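Local coordinates for protein dienelactone hydrolase (Anabaena variabilis, PDB 2O2G) that is probably a hydrolase of the dienelactone hydrolase family, with an alpha/beta-hydrolase fold, at residues A[10-15]-A[26-31]; A[55-60]-A[207-211]; A[99-103]-A[134-139]; A[166-171]-A[198-203]. All coordinates share one frame. Where two conformers were deposited one is given. Residue numbers count along the deposited sequence, not the author numbering.

Contact 1: residues A[10-15]-A[26-31]; sequences PQEYAV and GNLVIP. With EDO (1,2-ethanediol), chain D.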
# COMPACT_ATOMS: atom_id res chain seq x y z
N PRO A 10 -6.59 10.75 -17.14
CA PRO A 10 -6.41 9.30 -17.20
C PRO A 10 -7.70 8.52 -16.87
O PRO A 10 -8.51 8.95 -16.07
CB PRO A 10 -5.28 9.06 -16.20
CG PRO A 10 -5.39 10.17 -15.23
CD PRO A 10 -5.87 11.36 -16.01
N GLN A 11 -7.87 7.38 -17.52
CA GLN A 11 -9.06 6.58 -17.38
C GLN A 11 -8.92 5.53 -16.27
O GLN A 11 -7.84 5.00 -15.99
CB GLN A 11 -9.29 5.85 -18.69
CG GLN A 11 -9.41 6.73 -19.94
CD GLN A 11 -9.14 5.94 -21.22
OE1 GLN A 11 -8.17 5.18 -21.30
NE2 GLN A 11 -9.99 6.15 -22.24
N GLU A 12 -10.06 5.19 -15.68
CA GLU A 12 -10.10 4.24 -14.59
C GLU A 12 -10.65 2.92 -15.19
O GLU A 12 -11.69 2.92 -15.82
CB GLU A 12 -11.05 4.83 -13.56
CG GLU A 12 -10.84 4.43 -12.19
CD GLU A 12 -11.85 5.09 -11.25
OE1 GLU A 12 -12.06 6.34 -11.27
OE2 GLU A 12 -12.43 4.30 -10.51
N TYR A 13 -9.89 1.85 -15.04
CA TYR A 13 -10.26 0.54 -15.55
C TYR A 13 -10.63 -0.40 -14.44
O TYR A 13 -9.84 -0.64 -13.54
CB TYR A 13 -9.13 -0.09 -16.37
CG TYR A 13 -8.96 0.59 -17.69
CD1 TYR A 13 -8.25 1.77 -17.82
CD2 TYR A 13 -9.54 0.05 -18.82
CE1 TYR A 13 -8.15 2.40 -19.08
CE2 TYR A 13 -9.43 0.66 -20.03
CZ TYR A 13 -8.75 1.82 -20.16
OH TYR A 13 -8.69 2.38 -21.43
N ALA A 14 -11.79 -1.03 -14.59
CA ALA A 14 -12.26 -2.06 -13.66
C ALA A 14 -11.63 -3.38 -14.09
O ALA A 14 -12.05 -3.96 -15.08
CB ALA A 14 -13.79 -2.15 -13.73
N VAL A 15 -10.62 -3.83 -13.35
CA VAL A 15 -9.91 -5.05 -13.69
C VAL A 15 -10.22 -6.23 -12.74
O VAL A 15 -10.66 -6.02 -11.62
CB VAL A 15 -8.38 -4.78 -13.73
CG1 VAL A 15 -8.10 -3.63 -14.69
CG2 VAL A 15 -7.80 -4.42 -12.33
N GLY A 26 -10.27 -4.78 -8.98
CA GLY A 26 -9.32 -3.70 -8.96
C GLY A 26 -9.72 -2.53 -9.79
O GLY A 26 -10.54 -2.64 -10.69
N ASN A 27 -9.10 -1.40 -9.48
CA ASN A 27 -9.34 -0.19 -10.24
C ASN A 27 -7.92 0.28 -10.64
O ASN A 27 -7.08 0.66 -9.79
CB ASN A 27 -10.22 0.82 -9.46
CG ASN A 27 -11.72 0.30 -9.18
OD1 ASN A 27 -12.31 -0.51 -9.91
ND2 ASN A 27 -12.33 0.87 -8.13
N LEU A 28 -7.65 0.18 -11.96
CA LEU A 28 -6.35 0.51 -12.54
C LEU A 28 -6.39 1.81 -13.29
O LEU A 28 -7.25 2.02 -14.16
CB LEU A 28 -5.94 -0.60 -13.52
CG LEU A 28 -4.60 -0.53 -14.26
CD1 LEU A 28 -3.36 -0.64 -13.35
CD2 LEU A 28 -4.60 -1.65 -15.30
N VAL A 29 -5.46 2.69 -12.95
CA VAL A 29 -5.31 3.96 -13.69
C VAL A 29 -3.85 4.08 -14.11
O VAL A 29 -2.97 3.95 -13.28
CB VAL A 29 -5.64 5.20 -12.84
CG1 VAL A 29 -5.39 6.46 -13.64
CG2 VAL A 29 -7.05 5.16 -12.35
N ILE A 30 -3.58 4.37 -15.39
CA ILE A 30 -2.19 4.50 -15.87
C ILE A 30 -2.04 5.79 -16.65
O ILE A 30 -2.41 5.83 -17.83
CB ILE A 30 -1.78 3.35 -16.81
CG1 ILE A 30 -1.92 1.99 -16.13
CG2 ILE A 30 -0.29 3.53 -17.26
CD1 ILE A 30 -1.77 0.79 -17.04
N PRO A 31 -1.57 6.87 -15.99
CA PRO A 31 -1.43 8.08 -16.82
C PRO A 31 -0.42 7.92 -17.96
O PRO A 31 0.50 7.14 -17.85
CB PRO A 31 -0.91 9.13 -15.84
CG PRO A 31 -1.18 8.58 -14.44
CD PRO A 31 -1.17 7.10 -14.59
C1 EDO D . -14.48 -4.68 -10.70
O1 EDO D . -13.05 -4.51 -10.87
C2 EDO D . -15.15 -5.48 -11.80
O2 EDO D . -14.27 -6.48 -12.35
O HOH W 1 -5.59 4.83 -17.36

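Contact 2: residues A[55-60]-A[207-211]; sequences YVAEVL and LTAVA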
# COMPACT_ATOMS: atom_id res chain seq x y z
N TYR A 55 -8.44 9.23 -2.60
CA TYR A 55 -7.85 10.57 -2.55
C TYR A 55 -6.35 10.52 -2.79
O TYR A 55 -5.82 11.23 -3.64
CB TYR A 55 -8.14 11.27 -1.20
CG TYR A 55 -7.40 12.60 -1.12
CD1 TYR A 55 -7.85 13.71 -1.86
CD2 TYR A 55 -6.21 12.71 -0.40
CE1 TYR A 55 -7.16 14.90 -1.83
CE2 TYR A 55 -5.52 13.89 -0.36
CZ TYR A 55 -5.99 14.99 -1.08
OH TYR A 55 -5.28 16.17 -1.02
N VAL A 56 -5.63 9.69 -2.03
CA VAL A 56 -4.20 9.57 -2.23
C VAL A 56 -3.89 9.14 -3.69
O VAL A 56 -3.00 9.68 -4.30
CB VAL A 56 -3.53 8.55 -1.24
CG1 VAL A 56 -2.08 8.41 -1.55
CG2 VAL A 56 -3.68 9.01 0.21
N ALA A 57 -4.67 8.19 -4.23
CA ALA A 57 -4.45 7.68 -5.56
C ALA A 57 -4.56 8.78 -6.59
O ALA A 57 -3.76 8.84 -7.50
CB ALA A 57 -5.40 6.55 -5.88
N GLU A 58 -5.56 9.65 -6.42
CA GLU A 58 -5.77 10.77 -7.33
C GLU A 58 -4.61 11.75 -7.26
O GLU A 58 -4.29 12.40 -8.24
CB GLU A 58 -7.13 11.43 -7.02
CG GLU A 58 -8.28 10.51 -7.46
CD GLU A 58 -9.65 10.70 -6.75
OE1 GLU A 58 -9.74 11.42 -5.72
OE2 GLU A 58 -10.64 10.07 -7.23
N VAL A 59 -3.99 11.86 -6.10
CA VAL A 59 -2.81 12.75 -5.95
C VAL A 59 -1.60 12.14 -6.68
O VAL A 59 -0.92 12.83 -7.42
CB VAL A 59 -2.49 13.03 -4.46
CG1 VAL A 59 -1.25 13.89 -4.34
CG2 VAL A 59 -3.65 13.73 -3.81
N LEU A 60 -1.39 10.83 -6.52
CA LEU A 60 -0.30 10.13 -7.21
C LEU A 60 -0.51 10.20 -8.73
O LEU A 60 0.41 10.50 -9.50
CB LEU A 60 -0.22 8.66 -6.75
CG LEU A 60 -0.01 8.45 -5.23
CD1 LEU A 60 -0.04 6.96 -4.87
CD2 LEU A 60 1.28 9.06 -4.76
N LEU A 207 -4.46 14.22 5.64
CA LEU A 207 -4.45 13.26 4.53
C LEU A 207 -3.72 13.81 3.33
O LEU A 207 -2.98 13.08 2.68
CB LEU A 207 -5.85 12.81 4.14
CG LEU A 207 -5.94 11.59 3.21
CD1 LEU A 207 -5.39 10.37 3.92
CD2 LEU A 207 -7.38 11.33 2.79
N THR A 208 -3.88 15.11 3.08
CA THR A 208 -3.17 15.74 1.99
C THR A 208 -1.65 15.58 2.19
O THR A 208 -0.95 15.23 1.24
CB THR A 208 -3.58 17.20 1.87
OG1 THR A 208 -4.97 17.23 1.52
CG2 THR A 208 -2.76 17.91 0.81
N ALA A 209 -1.16 15.83 3.40
CA ALA A 209 0.25 15.65 3.72
C ALA A 209 0.69 14.22 3.47
O ALA A 209 1.78 13.98 2.99
CB ALA A 209 0.53 16.05 5.18
N VAL A 210 -0.12 13.26 3.87
CA VAL A 210 0.22 11.88 3.60
C VAL A 210 0.42 11.67 2.10
O VAL A 210 1.40 11.05 1.67
CB VAL A 210 -0.84 10.91 4.15
CG1 VAL A 210 -0.60 9.49 3.65
CG2 VAL A 210 -0.83 10.95 5.65
N ALA A 211 -0.51 12.15 1.29
CA ALA A 211 -0.42 12.00 -0.16
C ALA A 211 0.79 12.72 -0.75
O ALA A 211 1.47 12.18 -1.68
CB ALA A 211 -1.63 12.52 -0.78

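Contact 3: residues A[99-103]-A[134-139]; sequences VGATD and ERPETV. With SO4 (sulfate ion), chain C.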
# COMPACT_ATOMS: atom_id res chain seq x y z
N VAL A 99 1.19 -10.08 -2.94
CA VAL A 99 2.24 -10.73 -3.75
C VAL A 99 1.60 -11.17 -5.08
O VAL A 99 2.20 -10.98 -6.13
CB VAL A 99 2.89 -11.94 -3.03
CG1 VAL A 99 3.75 -12.80 -3.95
CG2 VAL A 99 3.70 -11.49 -1.82
N GLY A 100 0.41 -11.79 -5.00
CA GLY A 100 -0.37 -12.23 -6.18
C GLY A 100 -0.69 -11.08 -7.13
O GLY A 100 -0.48 -11.20 -8.35
N ALA A 101 -1.19 -9.98 -6.59
CA ALA A 101 -1.43 -8.77 -7.40
C ALA A 101 -0.17 -8.18 -8.03
O ALA A 101 -0.22 -7.62 -9.13
CB ALA A 101 -2.15 -7.70 -6.58
N THR A 102 0.95 -8.28 -7.33
CA THR A 102 2.26 -7.80 -7.83
C THR A 102 2.64 -8.64 -9.08
O THR A 102 2.95 -8.11 -10.13
CB THR A 102 3.35 -7.87 -6.71
OG1 THR A 102 2.92 -7.11 -5.55
CG2 THR A 102 4.68 -7.30 -7.19
N ASP A 103 2.56 -9.95 -8.94
CA ASP A 103 2.85 -10.88 -10.04
C ASP A 103 1.93 -10.61 -11.25
O ASP A 103 2.39 -10.64 -12.41
CB ASP A 103 2.72 -12.32 -9.56
CG ASP A 103 3.79 -12.70 -8.54
OD1 ASP A 103 4.78 -11.94 -8.39
OD2 ASP A 103 3.67 -13.79 -7.90
N GLU A 134 9.09 -10.71 0.17
CA GLU A 134 8.90 -11.84 -0.77
C GLU A 134 9.19 -11.51 -2.25
O GLU A 134 9.32 -12.45 -3.05
CB GLU A 134 7.46 -12.38 -0.73
CG GLU A 134 7.00 -12.89 0.59
CD GLU A 134 7.84 -14.01 1.08
OE1 GLU A 134 8.08 -14.96 0.28
OE2 GLU A 134 8.27 -13.94 2.25
N ARG A 135 9.25 -10.24 -2.62
CA ARG A 135 9.56 -9.84 -4.00
C ARG A 135 10.63 -8.74 -4.02
O ARG A 135 10.37 -7.61 -4.50
CB ARG A 135 8.27 -9.37 -4.70
CG ARG A 135 7.24 -10.46 -4.93
CD ARG A 135 7.64 -11.34 -6.10
NE ARG A 135 6.68 -12.40 -6.35
CZ ARG A 135 6.71 -13.58 -5.77
NH1 ARG A 135 7.59 -13.84 -4.80
NH2 ARG A 135 5.78 -14.47 -6.05
N PRO A 136 11.86 -9.06 -3.55
CA PRO A 136 12.91 -8.03 -3.42
C PRO A 136 13.40 -7.35 -4.68
O PRO A 136 13.86 -6.19 -4.62
CB PRO A 136 14.05 -8.80 -2.74
CG PRO A 136 13.84 -10.21 -3.17
CD PRO A 136 12.36 -10.38 -3.11
N GLU A 137 13.36 -8.04 -5.81
CA GLU A 137 13.83 -7.42 -7.04
C GLU A 137 12.72 -6.65 -7.74
O GLU A 137 13.00 -5.75 -8.52
CB GLU A 137 14.45 -8.46 -7.97
N THR A 138 11.47 -6.95 -7.41
CA THR A 138 10.31 -6.36 -8.09
C THR A 138 9.76 -5.12 -7.41
O THR A 138 9.34 -4.18 -8.09
CB THR A 138 9.20 -7.44 -8.22
OG1 THR A 138 9.74 -8.57 -8.91
CG2 THR A 138 7.95 -6.94 -8.99
N VAL A 139 9.72 -5.10 -6.08
CA VAL A 139 9.10 -3.99 -5.35
C VAL A 139 10.19 -2.98 -5.04
O VAL A 139 11.17 -3.32 -4.38
CB VAL A 139 8.43 -4.46 -4.06
CG1 VAL A 139 7.72 -3.26 -3.40
CG2 VAL A 139 7.47 -5.62 -4.35
S SO4 C . 11.58 -10.93 -6.95
O1 SO4 C . 11.71 -11.43 -8.33
O2 SO4 C . 10.88 -11.96 -6.21
O3 SO4 C . 10.88 -9.67 -7.03
O4 SO4 C . 12.91 -10.74 -6.35

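Contact 4: residues A[166-171]-A[198-203]; sequences IVGGYD and SHLFEE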
# COMPACT_ATOMS: atom_id res chain seq x y z
N ILE A 166 4.85 6.54 7.82
CA ILE A 166 4.18 7.79 8.13
C ILE A 166 3.24 7.53 9.27
O ILE A 166 2.40 6.61 9.17
CB ILE A 166 3.33 8.34 6.93
CG1 ILE A 166 4.17 8.59 5.67
CG2 ILE A 166 2.68 9.68 7.33
CD1 ILE A 166 3.33 8.87 4.37
N VAL A 167 3.30 8.37 10.29
CA VAL A 167 2.37 8.25 11.41
C VAL A 167 1.82 9.59 11.84
O VAL A 167 2.43 10.63 11.63
CB VAL A 167 3.08 7.57 12.64
CG1 VAL A 167 3.69 6.26 12.23
CG2 VAL A 167 4.20 8.44 13.18
N GLY A 168 0.65 9.57 12.47
CA GLY A 168 0.06 10.79 13.04
C GLY A 168 0.61 11.05 14.42
O GLY A 168 0.79 10.12 15.22
N GLY A 169 0.92 12.31 14.71
CA GLY A 169 1.46 12.73 15.99
C GLY A 169 0.60 12.41 17.21
O GLY A 169 1.13 12.26 18.31
N TYR A 170 -0.72 12.39 17.04
CA TYR A 170 -1.62 12.04 18.14
C TYR A 170 -1.76 10.52 18.31
O TYR A 170 -2.31 10.06 19.31
CB TYR A 170 -3.05 12.57 17.91
CG TYR A 170 -3.28 14.07 17.94
CD1 TYR A 170 -2.60 14.90 18.81
CD2 TYR A 170 -4.28 14.63 17.17
CE1 TYR A 170 -2.85 16.28 18.84
CE2 TYR A 170 -4.53 16.01 17.19
CZ TYR A 170 -3.83 16.82 18.04
OH TYR A 170 -4.09 18.19 18.09
N ASP A 171 -1.30 9.74 17.33
CA ASP A 171 -1.43 8.27 17.34
C ASP A 171 -0.22 7.71 18.12
O ASP A 171 0.51 6.87 17.62
CB ASP A 171 -1.45 7.80 15.86
CG ASP A 171 -1.96 6.37 15.66
OD1 ASP A 171 -2.43 5.72 16.64
OD2 ASP A 171 -1.93 5.92 14.47
N SER A 198 -4.51 12.15 13.89
CA SER A 198 -4.86 10.90 14.62
C SER A 198 -4.74 9.67 13.70
O SER A 198 -4.25 9.77 12.59
CB SER A 198 -6.23 11.04 15.29
OG SER A 198 -7.17 11.56 14.38
N HIS A 199 -5.17 8.49 14.15
CA HIS A 199 -4.93 7.27 13.38
C HIS A 199 -5.21 7.31 11.87
O HIS A 199 -4.38 6.83 11.07
CB HIS A 199 -5.56 6.02 14.04
CG HIS A 199 -5.12 4.75 13.41
ND1 HIS A 199 -3.83 4.27 13.52
CD2 HIS A 199 -5.77 3.88 12.59
CE1 HIS A 199 -3.71 3.15 12.82
NE2 HIS A 199 -4.87 2.91 12.24
N LEU A 200 -6.36 7.83 11.45
CA LEU A 200 -6.71 7.83 10.01
C LEU A 200 -6.53 9.20 9.35
O LEU A 200 -7.12 9.46 8.27
CB LEU A 200 -8.15 7.37 9.79
CG LEU A 200 -8.49 5.97 10.26
CD1 LEU A 200 -9.99 5.77 10.19
CD2 LEU A 200 -7.75 4.93 9.42
N PHE A 201 -5.75 10.06 10.00
CA PHE A 201 -5.39 11.33 9.40
C PHE A 201 -6.59 12.10 8.94
O PHE A 201 -6.63 12.63 7.84
CB PHE A 201 -4.43 11.09 8.22
CG PHE A 201 -3.19 10.38 8.63
CD1 PHE A 201 -3.16 8.99 8.70
CD2 PHE A 201 -2.07 11.08 9.01
CE1 PHE A 201 -2.04 8.33 9.11
CE2 PHE A 201 -0.94 10.41 9.43
CZ PHE A 201 -0.94 9.02 9.48
N GLU A 202 -7.57 12.18 9.84
CA GLU A 202 -8.82 12.85 9.55
C GLU A 202 -8.83 14.35 9.76
O GLU A 202 -9.68 15.02 9.24
CB GLU A 202 -9.93 12.23 10.40
CG GLU A 202 -10.32 10.84 9.94
CD GLU A 202 -11.22 10.15 10.94
OE1 GLU A 202 -10.87 10.14 12.15
OE2 GLU A 202 -12.26 9.59 10.51
N GLU A 203 -7.87 14.88 10.50
CA GLU A 203 -7.83 16.31 10.78
C GLU A 203 -7.54 17.11 9.50
O GLU A 203 -6.95 16.60 8.58
CB GLU A 203 -6.80 16.63 11.85
CG GLU A 203 -7.09 16.03 13.25
CD GLU A 203 -6.86 14.51 13.34
OE1 GLU A 203 -6.32 13.85 12.40
OE2 GLU A 203 -7.21 13.95 14.39
O HOH W 2 -1.17 7.36 12.22

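Contact 1: residues A[10-15]-A[26-31]
Strands 12-15 and 26-29 run antiparallel, with their short axes at 145° and 4.5 Å apart at closest. Tyr13 and Leu28 form a hydrogen-bonded pair: Tyr13 N to Leu28 O and Leu28 N to Tyr13 O are both 2.8 Å. Val15 and Gly26 form the next such pair, with Val15 N to Gly26 O and Gly26 N to Val15 O both 2.9 Å. Toward Pro10 the direct ladder stops, and water 1 bridges the backbones, donating to Gln11 O (2.6 Å) and accepting from Ile30 N (2.9 Å). On one face, Val15 CG1 lies 3.9 Å from Leu28 CB. A CB on Gly26 would clash with Val15 CG2. Tyr13 OH donates to Gln11 OE1 at 2.9 Å. On the other face, Glu12 CG meets Val29 CG2 at 3.9 Å, while the Glu12 carboxylate forms a salt bridge with Arg54. The two segments belong to the beta hairpin 12-19/22-29 at one end of the mixed sheet. Strand 66-70 continues the sheet beyond it, through backbone hydrogen bonds of Asn27 with Leu69 and of Val29 with Thr67.

Contact 2: residues A[55-60]-A[207-211]
Tyr55 adopts chi1 t (174°), which carries its ring across to helix segment 207-211. The ring packs obliquely against two apolar groups: Tyr55 CD2 is 3.7 Å from Leu207 CD2, and Tyr55 CE2 is 4.1 Å from Ala211 CB. Its hydroxyl reaches further, so that Tyr55 OH and Thr208 OG1 hydrogen-bond at 2.8 Å. Thr208 is in the m rotamer (chi1 -64°), and its CA-to-CB bond points sideways, yet OG1 still meets the tyrosine. Leu207 has chi1 t and chi2 p. Its CD2 faces the Tyr55 ring, while Leu207 CD1 lies 4.3 Å from Val56 CG2.

Ala211 is the close-packing point. Its CB points toward helix segment 55-60 and sits 3.8 Å from Val59 CB and 4.2 Å from Val56 CG2. Both valines have chi1 t (177°). The small alanine lets the backbones approach, and the CA atoms of Val56 and Ala211 are 4.9 Å apart. The local axes come within 9.4 Å and cross at -43°.

Helices 51-63 and 206-221 flank the same side of the central sheet in this alpha/beta-hydrolase fold. Val56 and Leu60 also rest on Phe40 of strand 36-41, and Val210 on Ile194 of strand 189-194. The chemistry is mainly apolar, with one hydroxyl pair at the partly exposed border, which implies a join set by shape rather than charge.

Contact 3: residues A[99-103]-A[134-139]
Glu134 starts the second segment with its CB 4.0 Å from Val99 CG2, and its carboxylate then leads away from helix segment 99-103. Arg135 follows and makes the main link. Its guanidinium binds the carboxylate of Asp103 in a two-pronged salt bridge: Arg135 NE to Asp103 OD1 is 2.8 Å, and Arg135 NH2 to Asp103 OD2 is 2.9 Å. Val99 CG1 lies over one face of the guanidinium, 3.4 Å from Arg135 NH2. The third nitrogen, Arg135 NH1, turns back to Glu134 O at 2.8 Å. In the alpha/beta-hydrolase fold, this loop carries the chain from helix 123-134 into strand 139-145, and here it is fastened to the neighbouring helix 91-107. After Pro136, the loop curls around a sulfate, probably from the crystallisation liquor. Glu137 N donates to sulfate O4 at 2.8 Å, and Thr138 OG1 makes a very short 2.5 Å bond to sulfate O3. Thr138 also turns its methyl to the helix, with Thr138 CG2 3.8 Å from Thr102 CG2. The hydroxyl of Thr102 instead bonds Tyr118 and Leu98 O. Val139 ends the segment buried, its CG2 4.3 Å from Thr102 CG2.

Contact 4: residues A[166-171]-A[198-203]
Phe201 brings the tip of its ring against the backbone of strand 166-168, with Phe201 CZ 3.4 Å from Gly168 N and 3.7 Å from Val167 C. Phe201 CE2 also touches Ile166 CG2 at 4.2 Å. This is the probable active-site region of an alpha/beta hydrolase. Asp171 and His199 fit the acid and histidine of a Ser-His-Asp triad, with Ser122 as the likely nucleophile on a strand-to-helix elbow. The histidine side chain touches Ser122.

Asp171 closes a type I turn that begins at Gly168, the last residue of strand 163-168. It is buried and stands just before helix 172-184. His199 sits in the loop that leads to helix 206-221, in a second type I turn from Ser198 to Phe201. Phe201 has positive phi and psi (53°/48°) at the end of that turn. A CB on Gly168 would clash with Ser198 O.

Nearer the surface, Tyr170 CB packs 4.1 Å from Ser198 CA. Glu203 braces its own loop: Ser198 N donates to Glu203 OE1 at 2.9 Å, and Ser198 OG makes a very short 2.4 Å bond to Glu203 OE2. Water 2 accepts from Gly168 N at 2.9 Å and donates to Asp171 OD2 at 2.8 Å. The same carboxylate oxygen, Asp171 OD2, accepts a hydrogen bond from His199 ND1 at 2.7 Å.

How the contacts relate
Contacts 2 and 4 touch directly. Phe201 CD2 lies 3.6 Å from Val210 CG2, so the loop that holds the probable catalytic histidine rests on the helix used by contact 2. Contacts 1 and 4 reach the same sheet far apart, their centres about 29 Å from each other: contact 1 sits at its edge hairpin, contact 4 at the end of strand 163-168, against the loop before helix 206-221. Contact 3 lies on the opposite side of the chain's centre from contacts 2 and 4. All four are partly buried; contact 1 has the most exposed residues, contact 2 has none. Their chemistry differs: backbone ladder in contact 1, apolar helix packing in contact 2, a salt bridge in contact 3 and a histidine-carboxylate bond in contact 4.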